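Local atomic coordinates of BDI-0842-like domain-containing protein (Parabacteroides distasonis, PDB entry 4JM1), a protein that is of unknown function but folds into a small single-domain alpha/beta structure resembling the prodomain of alpha-lytic protease. Residues A17-T20 and F24-I27; D38-Q43 and V59-I64; D3-T8 and E46-E51; I29-D32 and G36-M39; G11-K16 and S42-E47. All coordinates share one frame; numbering follows the deposited sequence. Where two conformers were deposited one is given.

Contact 1: residues A17-T20 and F24-I27; sequences AAVT and FLVI
A17-V19 and F24-I27 run antiparallel as the two arms of a beta hairpin, their short axes approaching to 4.6 Å with 168° between their directions. A18 and V26 form the hydrogen-bonded pair. A18 N donates to V26 O at 2.9 Å, and V26 N donates back to A18 O at 2.8 Å. Toward the turn, T20 N adds a third hydrogen bond, to F24 O at 2.9 Å. The same oxygen also receives a CA-H...O contact from V19 CA at 3.3 Å, so two donors converge on it. A17 with I27 and V19 with L25 are the non-hydrogen-bonded pairs, and their four side chains share one face of the sheet. There the chi1 of L25 (173°) turns CG away from its own N and brings CD1 to 3.9 Å from V19 CG2, the two side chains crossing at about a right angle. Next along, A17 CB meets I27 CG1 at 4.0 Å. T20 lays its methyl CG2 across V26 CG2 at 3.8 Å, while its OG1 is hydrogen-bonded to N22 OD1 within the turn. Helix 3-9 covers the face of L25 and I27 through Y5, I6 and I9, and helix 38-50 adds A48 and F44. The polar work of pairing the arms thus falls to main-chain N-H and C=O groups, while the side chains that meet across them add methyl and methylene contacts suited to a sheet whose one face is covered by helices.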
# COMPACT_ATOMS: atom_id res chain seq x y z
N ALA A 17 -3.58 -4.28 -3.55
CA ALA A 17 -2.23 -3.81 -3.20
C ALA A 17 -1.23 -4.26 -4.25
O ALA A 17 -1.45 -5.26 -4.94
CB ALA A 17 -1.81 -4.32 -1.79
N ALA A 18 -0.12 -3.55 -4.33
CA ALA A 18 0.95 -3.89 -5.27
C ALA A 18 2.25 -3.23 -4.86
O ALA A 18 2.25 -2.10 -4.37
CB ALA A 18 0.59 -3.46 -6.68
N VAL A 19 3.36 -3.93 -5.07
CA VAL A 19 4.68 -3.29 -5.00
C VAL A 19 5.01 -2.73 -6.38
O VAL A 19 4.82 -3.37 -7.41
CB VAL A 19 5.76 -4.27 -4.51
CG1 VAL A 19 7.19 -3.68 -4.61
CG2 VAL A 19 5.47 -4.70 -3.07
N THR A 20 5.50 -1.50 -6.38
CA THR A 20 5.78 -0.80 -7.62
C THR A 20 7.29 -0.85 -7.89
O THR A 20 8.12 -1.16 -7.00
CB THR A 20 5.25 0.65 -7.55
OG1 THR A 20 5.78 1.33 -6.40
CG2 THR A 20 3.72 0.67 -7.48
N PHE A 24 7.95 1.03 -3.55
CA PHE A 24 6.90 1.26 -2.56
C PHE A 24 5.84 0.17 -2.62
O PHE A 24 5.54 -0.39 -3.68
CB PHE A 24 6.24 2.64 -2.76
CG PHE A 24 7.15 3.79 -2.41
CD1 PHE A 24 7.98 4.35 -3.35
CD2 PHE A 24 7.18 4.30 -1.15
CE1 PHE A 24 8.83 5.41 -3.04
CE2 PHE A 24 8.03 5.37 -0.81
CZ PHE A 24 8.84 5.93 -1.76
N LEU A 25 5.25 -0.09 -1.46
CA LEU A 25 4.06 -0.95 -1.36
C LEU A 25 2.86 -0.02 -1.33
O LEU A 25 2.73 0.79 -0.41
CB LEU A 25 4.10 -1.83 -0.11
CG LEU A 25 2.84 -2.65 0.20
CD1 LEU A 25 2.43 -3.55 -0.96
CD2 LEU A 25 3.07 -3.46 1.49
N VAL A 26 2.03 -0.13 -2.36
CA VAL A 26 0.84 0.70 -2.53
C VAL A 26 -0.39 -0.12 -2.15
O VAL A 26 -0.57 -1.26 -2.65
CB VAL A 26 0.70 1.21 -3.96
CG1 VAL A 26 -0.57 2.07 -4.09
CG2 VAL A 26 1.95 2.01 -4.39
N ILE A 27 -1.17 0.43 -1.22
CA ILE A 27 -2.34 -0.23 -0.67
C ILE A 27 -3.57 0.64 -0.90
O ILE A 27 -3.61 1.80 -0.47
CB ILE A 27 -2.12 -0.56 0.81
CG1 ILE A 27 -0.88 -1.50 0.95
CG2 ILE A 27 -3.36 -1.19 1.42
CD1 ILE A 27 -0.42 -1.81 2.35

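Contact 2: residues D38-Q43 and V59-I64; sequences DMLASQ and VLIVDI
A41 of helix 38-50 sets its methyl group down between V59 and I61 of strand 58-63, and everything that crosses this contact is apolar or van der Waals in kind. Among the side chains, A41 CB meets I61 CG1 at 3.8 Å and V59 CG1 at 4.0 Å. L40 adds a second meeting one residue earlier: its CD2 lies 4.0 Å from I61 CD1, the two side chains crossing at about a right angle. The first torsion of I61 (-50°) points CG1 opposite the carbonyl carbon, and CD1 then bends over toward the helix. Backbone takes part as well, since A41 O rests against V59 CB at 3.6 Å without a hydrogen bond. With an alanine in place of I61, A41 and L40 would probably be left without the branch they pack on, opening a gap between helix and sheet. The short helix and strand axes come to 7.6 Å at 134°, an approach consistent with the small alanine where helix and strand come nearest. This is the helix-on-sheet layer of a beta-alpha-beta unit, strand 24-29, helix 38-50 and strand 58-63: F44 continues the helical side onto V59 and I61, I29 touches I61 from strand 24-29, and A41 also touches A82 of strand 78-83.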
# COMPACT_ATOMS: atom_id res chain seq x y z
N ASP A 38 -1.69 8.65 7.15
CA ASP A 38 -0.31 8.29 7.43
C ASP A 38 -0.20 7.20 8.50
O ASP A 38 0.72 6.40 8.45
CB ASP A 38 0.53 9.49 7.86
CG ASP A 38 0.79 10.49 6.74
OD1 ASP A 38 0.43 10.26 5.55
OD2 ASP A 38 1.43 11.54 7.06
N MSE A 39 -1.04 7.26 9.53
CA MSE A 39 -0.91 6.25 10.60
C MSE A 39 -1.19 4.83 10.09
O MSE A 39 -0.52 3.86 10.46
CB MSE A 39 -1.79 6.57 11.80
CG MSE A 39 -1.40 7.84 12.51
SE MSE A 39 -2.32 8.28 14.13
CE MSE A 39 -1.28 7.02 15.17
N LEU A 40 -2.18 4.71 9.22
CA LEU A 40 -2.48 3.44 8.56
C LEU A 40 -1.29 2.97 7.73
O LEU A 40 -0.89 1.80 7.82
CB LEU A 40 -3.73 3.58 7.69
CG LEU A 40 -4.16 2.32 6.92
CD1 LEU A 40 -4.61 1.21 7.88
CD2 LEU A 40 -5.23 2.69 5.88
N ALA A 41 -0.68 3.89 6.99
CA ALA A 41 0.49 3.55 6.19
C ALA A 41 1.61 3.01 7.06
O ALA A 41 2.24 2.01 6.71
CB ALA A 41 1.00 4.78 5.39
N SER A 42 1.82 3.63 8.22
CA SER A 42 2.91 3.20 9.10
C SER A 42 2.61 1.82 9.69
O SER A 42 3.51 0.98 9.83
CB SER A 42 3.17 4.22 10.21
OG SER A 42 4.17 3.73 11.08
N GLN A 43 1.35 1.56 10.02
CA GLN A 43 0.98 0.23 10.53
C GLN A 43 1.18 -0.86 9.48
O GLN A 43 1.69 -1.95 9.80
CB GLN A 43 -0.46 0.24 11.05
CG GLN A 43 -0.67 1.14 12.27
CD GLN A 43 -0.10 0.53 13.51
OE1 GLN A 43 0.98 0.90 13.99
NE2 GLN A 43 -0.81 -0.44 14.03
N VAL A 59 5.28 2.56 2.50
CA VAL A 59 3.90 2.25 2.12
C VAL A 59 3.20 3.54 1.72
O VAL A 59 3.36 4.58 2.39
CB VAL A 59 3.15 1.56 3.26
CG1 VAL A 59 1.60 1.62 3.08
CG2 VAL A 59 3.66 0.12 3.39
N LEU A 60 2.41 3.43 0.65
CA LEU A 60 1.57 4.50 0.15
C LEU A 60 0.13 4.00 0.21
O LEU A 60 -0.15 2.90 -0.27
CB LEU A 60 1.94 4.93 -1.28
CG LEU A 60 3.42 5.24 -1.47
CD1 LEU A 60 3.70 5.39 -2.98
CD2 LEU A 60 3.87 6.46 -0.65
N ILE A 61 -0.77 4.82 0.77
CA ILE A 61 -2.20 4.54 0.75
C ILE A 61 -2.86 5.34 -0.35
O ILE A 61 -2.59 6.53 -0.51
CB ILE A 61 -2.87 4.85 2.11
CG1 ILE A 61 -2.09 4.20 3.27
CG2 ILE A 61 -4.38 4.43 2.07
CD1 ILE A 61 -2.08 2.67 3.34
N VAL A 62 -3.69 4.66 -1.14
CA VAL A 62 -4.51 5.30 -2.14
C VAL A 62 -5.98 4.86 -1.97
O VAL A 62 -6.28 3.89 -1.26
CB VAL A 62 -4.01 4.93 -3.59
CG1 VAL A 62 -2.56 5.44 -3.84
CG2 VAL A 62 -4.16 3.44 -3.91
N ASP A 63 -6.89 5.63 -2.58
CA ASP A 63 -8.33 5.29 -2.56
C ASP A 63 -8.61 4.35 -3.72
O ASP A 63 -8.35 4.69 -4.87
CB ASP A 63 -9.15 6.58 -2.66
CG ASP A 63 -10.65 6.37 -2.45
OD1 ASP A 63 -11.16 5.22 -2.50
OD2 ASP A 63 -11.32 7.39 -2.19
N ILE A 64 -9.16 3.17 -3.41
CA ILE A 64 -9.58 2.21 -4.43
C ILE A 64 -10.52 2.83 -5.49
O ILE A 64 -10.54 2.41 -6.65
CB ILE A 64 -10.28 0.98 -3.78
CG1 ILE A 64 -10.42 -0.19 -4.76
CG2 ILE A 64 -11.68 1.36 -3.16
CD1 ILE A 64 -9.09 -0.88 -5.13

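Contact 3: residues D3-T8 and E46-E51; sequences DKYIDT and EEAKKE. With EDO (1,2-ethanediol), chain B; EDO (1,2-ethanediol), chain C.
Y5 of helix 3-9 thrusts its ring against E47 and A48 of helix 38-50 and E51 just past its end, and carries the whole contact. The hydrogen bond is at its end: Y5 OH donates to E47 OE1 at 2.6 Å, using the lone pair of that oxygen turned away from OE2. OE1 lies at the ring edge and near its plane, yet carboxylate and ring are turned 73° apart. The chi1 of Y5 (180°) swings the ring off its own helix, while E47 stretches out to meet the hydroxyl. A CH-pi contact holds the ring face, A48 CA standing 3.9 Å from the Y5 centroid and 15° off the normal. A48 CB makes an apolar contact 3.7 Å from Y5 CE2; the methylene E51 CG touches Y5 CD1 at 3.9 Å. Two 1,2-ethanediol molecules, probably from the crystallisation liquor, hydrogen-bond to the carboxylates: O1 of the chain B molecule donates to E51 OE2 at 2.6 Å, and O2 of the chain C molecule to E47 OE2 at 3.0 Å. The chain B molecule also rests on T8 CG2 through its C2. Helix 3-9 thereby leans on the C-terminal end of helix 38-50, with V53 of the following loop touching both Y5 and A48, and L25 of strand 24-29 touching Y5, I6 and A48.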
# COMPACT_ATOMS: atom_id res chain seq x y z
N ASP A 3 4.55 -10.96 -2.77
CA ASP A 3 3.31 -11.60 -3.26
C ASP A 3 2.52 -12.32 -2.17
O ASP A 3 1.31 -12.23 -2.15
CB ASP A 3 3.57 -12.60 -4.40
CG ASP A 3 3.96 -11.94 -5.73
OD1 ASP A 3 3.91 -10.70 -5.87
OD2 ASP A 3 4.29 -12.70 -6.67
N LYS A 4 3.20 -13.05 -1.30
CA LYS A 4 2.47 -13.79 -0.27
C LYS A 4 1.78 -12.85 0.71
O LYS A 4 0.62 -13.07 1.09
CB LYS A 4 3.36 -14.80 0.44
CG LYS A 4 3.75 -15.92 -0.59
CD LYS A 4 4.55 -17.07 -0.08
CE LYS A 4 4.72 -18.08 -1.24
NZ LYS A 4 5.58 -19.23 -0.87
N TYR A 5 2.49 -11.79 1.09
CA TYR A 5 1.88 -10.78 1.97
C TYR A 5 0.69 -10.09 1.30
O TYR A 5 -0.38 -9.99 1.90
CB TYR A 5 2.94 -9.77 2.45
CG TYR A 5 2.36 -8.70 3.35
CD1 TYR A 5 1.88 -9.00 4.61
CD2 TYR A 5 2.24 -7.38 2.91
CE1 TYR A 5 1.31 -8.02 5.42
CE2 TYR A 5 1.69 -6.41 3.72
CZ TYR A 5 1.19 -6.73 4.95
OH TYR A 5 0.64 -5.77 5.75
N ILE A 6 0.89 -9.65 0.06
CA ILE A 6 -0.19 -8.99 -0.68
C ILE A 6 -1.42 -9.94 -0.77
O ILE A 6 -2.56 -9.51 -0.57
CB ILE A 6 0.29 -8.57 -2.09
CG1 ILE A 6 1.22 -7.35 -1.94
CG2 ILE A 6 -0.91 -8.22 -3.01
CD1 ILE A 6 1.95 -7.01 -3.20
N ASP A 7 -1.15 -11.21 -1.08
CA ASP A 7 -2.25 -12.17 -1.20
C ASP A 7 -2.97 -12.47 0.11
O ASP A 7 -4.08 -13.00 0.11
CB ASP A 7 -1.82 -13.44 -1.94
CG ASP A 7 -1.44 -13.20 -3.39
OD1 ASP A 7 -1.75 -12.11 -3.94
OD2 ASP A 7 -0.81 -14.12 -3.99
N THR A 8 -2.33 -12.16 1.24
CA THR A 8 -2.95 -12.31 2.55
C THR A 8 -3.78 -11.09 2.96
O THR A 8 -4.82 -11.23 3.59
CB THR A 8 -1.91 -12.67 3.59
OG1 THR A 8 -1.31 -13.91 3.23
CG2 THR A 8 -2.50 -12.80 5.00
N GLU A 46 4.99 -1.52 9.06
CA GLU A 46 5.49 -2.36 10.14
C GLU A 46 5.06 -3.82 9.98
O GLU A 46 5.84 -4.75 10.21
CB GLU A 46 5.01 -1.80 11.51
CG GLU A 46 5.47 -2.59 12.75
CD GLU A 46 4.97 -1.98 14.08
OE1 GLU A 46 4.74 -0.75 14.13
OE2 GLU A 46 4.82 -2.74 15.07
N GLU A 47 3.80 -4.03 9.61
CA GLU A 47 3.30 -5.38 9.43
C GLU A 47 3.98 -6.10 8.28
O GLU A 47 4.33 -7.26 8.42
CB GLU A 47 1.82 -5.34 9.20
CG GLU A 47 1.16 -6.70 9.18
CD GLU A 47 -0.36 -6.61 9.00
OE1 GLU A 47 -0.84 -6.47 7.83
OE2 GLU A 47 -1.06 -6.63 10.05
N ALA A 48 4.15 -5.42 7.14
CA ALA A 48 4.81 -6.01 5.99
C ALA A 48 6.23 -6.48 6.43
O ALA A 48 6.63 -7.57 6.09
CB ALA A 48 4.90 -5.00 4.83
N LYS A 49 6.97 -5.62 7.13
CA LYS A 49 8.31 -5.98 7.54
C LYS A 49 8.28 -7.14 8.55
O LYS A 49 9.14 -8.04 8.50
CB LYS A 49 9.04 -4.77 8.10
CG LYS A 49 9.51 -3.79 7.03
CD LYS A 49 9.89 -2.43 7.61
CE LYS A 49 10.72 -2.54 8.90
NZ LYS A 49 10.70 -1.26 9.69
N LYS A 50 7.29 -7.13 9.45
CA LYS A 50 7.15 -8.22 10.42
C LYS A 50 6.91 -9.57 9.72
O LYS A 50 7.36 -10.61 10.19
CB LYS A 50 6.05 -7.91 11.44
CG LYS A 50 5.91 -8.92 12.59
CD LYS A 50 4.62 -8.73 13.38
CE LYS A 50 4.31 -9.94 14.28
NZ LYS A 50 4.05 -11.19 13.51
N GLU A 51 6.21 -9.54 8.59
CA GLU A 51 5.93 -10.72 7.79
C GLU A 51 7.03 -11.01 6.79
O GLU A 51 6.88 -11.90 5.93
CB GLU A 51 4.57 -10.57 7.09
CG GLU A 51 3.33 -10.32 8.01
CD GLU A 51 2.93 -11.48 8.90
OE1 GLU A 51 3.74 -12.39 9.15
OE2 GLU A 51 1.79 -11.41 9.44
C1 EDO B . -0.73 -10.59 8.06
O1 EDO B . -0.14 -9.70 9.02
C2 EDO B . -1.56 -9.80 7.07
O2 EDO B . -2.93 -9.79 7.45
C1 EDO C . -3.43 -2.14 9.26
O1 EDO C . -4.70 -2.80 9.15
C2 EDO C . -2.29 -3.14 9.34
O2 EDO C . -2.57 -4.10 10.37

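Contact 4: residues I29-D32 and G36-M39; sequences IDAD and GYDM
Y37 reaches from the start of helix 38-50 to I29, A31 and D32 with one long side chain. At CB its first torsion (-65°) sets CG opposite the carbonyl carbon and sends the ring across to the other segment. CD2 is the first ring atom to touch, 3.7 Å from I29 CD1, and CE2 follows at 3.6 Å from the same methyl. I29 and Y37 cross obliquely, the contact lying neither squarely on the ring face nor on its edge. The isoleucine has CG1 between its own N and carbonyl carbon (chi1 63°), which carries CD1 forward to the tyrosine. The setting is the connection of a beta-alpha-beta unit: strand 24-29 ends at I29, D30 centres an inverse gamma turn, and Y37 stands at the N-cap position of the helix. Its neighbour I79, on strand 78-83, touches both Y37 and A31. Farther out, CZ packs on A31 CB at 3.9 Å, and OH lies 3.6 Å from that methyl. The hydroxyl itself is hydrogen-bonded to S33 N and to a water at 2.6 Å, the water sitting at the ring edge in its plane. That water accepts a hydrogen bond from D32 N at 3.0 Å, bridging the tyrosine to the backbone of the loop. K65 NZ also binds this loop, by a salt bridge to D30 OD1 and a hydrogen bond to A31 O.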
# COMPACT_ATOMS: atom_id res chain seq x y z
N ILE A 29 -7.54 1.34 -0.32
CA ILE A 29 -8.62 1.16 0.64
C ILE A 29 -9.88 1.92 0.20
O ILE A 29 -9.84 2.81 -0.67
CB ILE A 29 -8.20 1.65 2.08
CG1 ILE A 29 -7.89 3.16 2.07
CG2 ILE A 29 -7.01 0.85 2.58
CD1 ILE A 29 -7.89 3.77 3.46
N ASP A 30 -11.02 1.52 0.78
CA ASP A 30 -12.27 2.23 0.53
C ASP A 30 -12.34 3.47 1.44
O ASP A 30 -13.00 3.47 2.48
CB ASP A 30 -13.46 1.30 0.74
CG ASP A 30 -14.77 1.90 0.24
OD1 ASP A 30 -14.75 2.90 -0.53
OD2 ASP A 30 -15.82 1.35 0.63
N ALA A 31 -11.63 4.52 1.04
CA ALA A 31 -11.43 5.68 1.90
C ALA A 31 -12.64 6.61 1.90
O ALA A 31 -13.22 6.88 0.87
CB ALA A 31 -10.20 6.45 1.43
N ASP A 32 -12.93 7.14 3.08
CA ASP A 32 -13.97 8.18 3.23
C ASP A 32 -13.43 9.60 3.04
O ASP A 32 -14.20 10.55 2.83
CB ASP A 32 -14.61 8.08 4.63
CG ASP A 32 -15.46 6.82 4.83
OD1 ASP A 32 -15.83 6.14 3.84
OD2 ASP A 32 -15.77 6.50 5.99
N GLY A 36 -4.91 12.11 5.09
CA GLY A 36 -4.86 11.83 6.51
C GLY A 36 -4.63 10.40 6.95
O GLY A 36 -4.90 10.08 8.10
N TYR A 37 -4.10 9.56 6.07
CA TYR A 37 -3.95 8.14 6.37
C TYR A 37 -2.50 7.72 6.67
O TYR A 37 -2.13 6.54 6.53
CB TYR A 37 -4.56 7.27 5.26
CG TYR A 37 -6.06 7.42 5.13
CD1 TYR A 37 -6.60 8.45 4.38
CD2 TYR A 37 -6.94 6.53 5.77
CE1 TYR A 37 -7.98 8.60 4.25
CE2 TYR A 37 -8.33 6.67 5.62
CZ TYR A 37 -8.84 7.72 4.88
OH TYR A 37 -10.20 7.87 4.73
N ASP A 38 -1.69 8.65 7.15
CA ASP A 38 -0.31 8.29 7.43
C ASP A 38 -0.20 7.20 8.50
O ASP A 38 0.72 6.40 8.45
CB ASP A 38 0.53 9.49 7.86
CG ASP A 38 0.79 10.49 6.74
OD1 ASP A 38 0.43 10.26 5.55
OD2 ASP A 38 1.43 11.54 7.06
N MSE A 39 -1.04 7.26 9.53
CA MSE A 39 -0.91 6.25 10.60
C MSE A 39 -1.19 4.83 10.09
O MSE A 39 -0.52 3.86 10.46
CB MSE A 39 -1.79 6.57 11.80
CG MSE A 39 -1.40 7.84 12.51
SE MSE A 39 -2.32 8.28 14.13
CE MSE A 39 -1.28 7.02 15.17
O HOH W 1 -11.86 6.11 5.68

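Contact 5: residues G11-K16 and S42-E47; sequences GFSCEK and SQFLEE. With EDO (1,2-ethanediol), chain C.
F44 drives its ring edge against the S13 backbone and side chain, with C14 close by. The ring belongs to helix 38-50, the crossover helix of the beta-alpha-beta unit; S13 and C14 belong to the loop leading from helix 3-9 into strand 16-19, where E15 and K16 both face A28 as a classic beta bulge. S13 O lies in the ring plane, 3.5 Å from F44 CZ, and S13 OG approaches near that plane to 3.5 Å from F44 CE1. These edge contacts present oxygens to aromatic C-H groups, the electron-poor rim of the ring. C14 CB stands farther off, 4.4 Å from F44 CZ. One face of the ring carries a 1,2-ethanediol, whose C1 sits 3.9 Å above the ring plane and over its centre. Chi1 of F44 (-92°) departs from a staggered value, probably a mild strain set by the packing of the ring among I27, V59, I61, I9 and Y5. A serine in place of F44 would probably leave a gap between loop and helix and rob S13 of the aromatic rim it abuts. Beyond the ring the two segments are joined by water rather than directly. S13 OG, its chi1 of 53° placing it between the backbone N and carbonyl carbon, is 2.8 Å from a water, and that water donates to E47 OE1 at 2.8 Å.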
# COMPACT_ATOMS: atom_id res chain seq x y z
N GLY A 11 -8.39 -8.00 0.16
CA GLY A 11 -9.72 -8.35 0.59
C GLY A 11 -9.86 -8.69 2.05
O GLY A 11 -10.89 -9.22 2.46
N PHE A 12 -8.81 -8.47 2.82
CA PHE A 12 -8.81 -8.68 4.26
C PHE A 12 -8.75 -7.32 4.98
O PHE A 12 -9.65 -6.97 5.71
CB PHE A 12 -7.65 -9.58 4.71
CG PHE A 12 -7.57 -9.72 6.17
CD1 PHE A 12 -8.51 -10.50 6.84
CD2 PHE A 12 -6.57 -9.10 6.90
CE1 PHE A 12 -8.48 -10.62 8.21
CE2 PHE A 12 -6.51 -9.22 8.29
CZ PHE A 12 -7.46 -10.00 8.95
N SER A 13 -7.68 -6.57 4.73
CA SER A 13 -7.44 -5.28 5.36
C SER A 13 -7.32 -4.14 4.34
O SER A 13 -7.09 -2.96 4.69
CB SER A 13 -6.20 -5.35 6.23
OG SER A 13 -5.11 -5.85 5.49
N CYS A 14 -7.48 -4.49 3.06
CA CYS A 14 -7.51 -3.54 1.98
C CYS A 14 -8.23 -4.18 0.80
O CYS A 14 -8.65 -5.34 0.90
CB CYS A 14 -6.10 -3.14 1.60
SG CYS A 14 -5.14 -4.48 0.78
N GLU A 15 -8.45 -3.42 -0.27
CA GLU A 15 -9.10 -3.97 -1.45
C GLU A 15 -8.16 -4.46 -2.53
O GLU A 15 -8.48 -5.44 -3.20
CB GLU A 15 -10.15 -3.00 -2.00
CG GLU A 15 -11.26 -2.83 -0.96
CD GLU A 15 -12.54 -2.21 -1.44
OE1 GLU A 15 -12.77 -2.10 -2.66
OE2 GLU A 15 -13.35 -1.84 -0.53
N LYS A 16 -7.01 -3.81 -2.68
CA LYS A 16 -6.00 -4.18 -3.66
C LYS A 16 -4.66 -3.61 -3.18
O LYS A 16 -4.63 -2.62 -2.46
CB LYS A 16 -6.38 -3.64 -5.05
CG LYS A 16 -5.56 -4.19 -6.22
CD LYS A 16 -6.15 -3.84 -7.59
CE LYS A 16 -5.19 -4.26 -8.73
NZ LYS A 16 -5.83 -4.34 -10.11
N SER A 42 1.82 3.63 8.22
CA SER A 42 2.91 3.20 9.10
C SER A 42 2.61 1.82 9.69
O SER A 42 3.51 0.98 9.83
CB SER A 42 3.17 4.22 10.21
OG SER A 42 4.17 3.73 11.08
N GLN A 43 1.35 1.56 10.02
CA GLN A 43 0.98 0.23 10.53
C GLN A 43 1.18 -0.86 9.48
O GLN A 43 1.69 -1.95 9.80
CB GLN A 43 -0.46 0.24 11.05
CG GLN A 43 -0.67 1.14 12.27
CD GLN A 43 -0.10 0.53 13.51
OE1 GLN A 43 0.98 0.90 13.99
NE2 GLN A 43 -0.81 -0.44 14.03
N PHE A 44 0.78 -0.59 8.24
CA PHE A 44 1.01 -1.53 7.17
C PHE A 44 2.51 -1.76 6.93
O PHE A 44 2.95 -2.88 6.66
CB PHE A 44 0.34 -1.08 5.88
CG PHE A 44 -1.06 -1.60 5.69
CD1 PHE A 44 -1.28 -2.96 5.56
CD2 PHE A 44 -2.13 -0.73 5.57
CE1 PHE A 44 -2.56 -3.47 5.36
CE2 PHE A 44 -3.42 -1.22 5.35
CZ PHE A 44 -3.64 -2.58 5.26
N LEU A 45 3.30 -0.68 6.97
CA LEU A 45 4.75 -0.85 6.74
C LEU A 45 5.36 -1.76 7.80
O LEU A 45 6.12 -2.67 7.51
CB LEU A 45 5.45 0.50 6.70
CG LEU A 45 6.96 0.52 6.43
CD1 LEU A 45 7.33 -0.18 5.11
CD2 LEU A 45 7.49 1.97 6.49
N GLU A 46 4.99 -1.52 9.06
CA GLU A 46 5.49 -2.36 10.14
C GLU A 46 5.06 -3.82 9.98
O GLU A 46 5.84 -4.75 10.21
CB GLU A 46 5.01 -1.80 11.51
CG GLU A 46 5.47 -2.59 12.75
CD GLU A 46 4.97 -1.98 14.08
OE1 GLU A 46 4.74 -0.75 14.13
OE2 GLU A 46 4.82 -2.74 15.07
N GLU A 47 3.80 -4.03 9.61
CA GLU A 47 3.30 -5.38 9.43
C GLU A 47 3.98 -6.10 8.28
O GLU A 47 4.33 -7.26 8.42
CB GLU A 47 1.82 -5.34 9.20
CG GLU A 47 1.16 -6.70 9.18
CD GLU A 47 -0.36 -6.61 9.00
OE1 GLU A 47 -0.84 -6.47 7.83
OE2 GLU A 47 -1.06 -6.63 10.05
C1 EDO C . -3.43 -2.14 9.26
O1 EDO C . -4.70 -2.80 9.15
C2 EDO C . -2.29 -3.14 9.34
O2 EDO C . -2.57 -4.10 10.37
O HOH W 2 -3.55 -6.97 7.50

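Overall arrangement
Contacts 1 and 2 meet in the four-stranded sheet, where strands 24-29 and 58-63 are neighbours: I27 N lies 2.8 Å from L60 O and L60 N 2.9 Å from L25 O. Helix 38-50 takes part in contacts 2, 3, 4 and 5 along its length; contacts 3 and 4, toward its two ends, have centres about 19 Å apart. Contact 5 lies between, joined to contact 1 by I27 CD1 against F44 CG at 3.4 Å and to contact 3 by Y5 OH against F44 CD1 at 3.4 Å. One 1,2-ethanediol (chain C), probably from the crystallisation liquor, touches contacts 3 and 5 and may mark a small pocket; no active site is known.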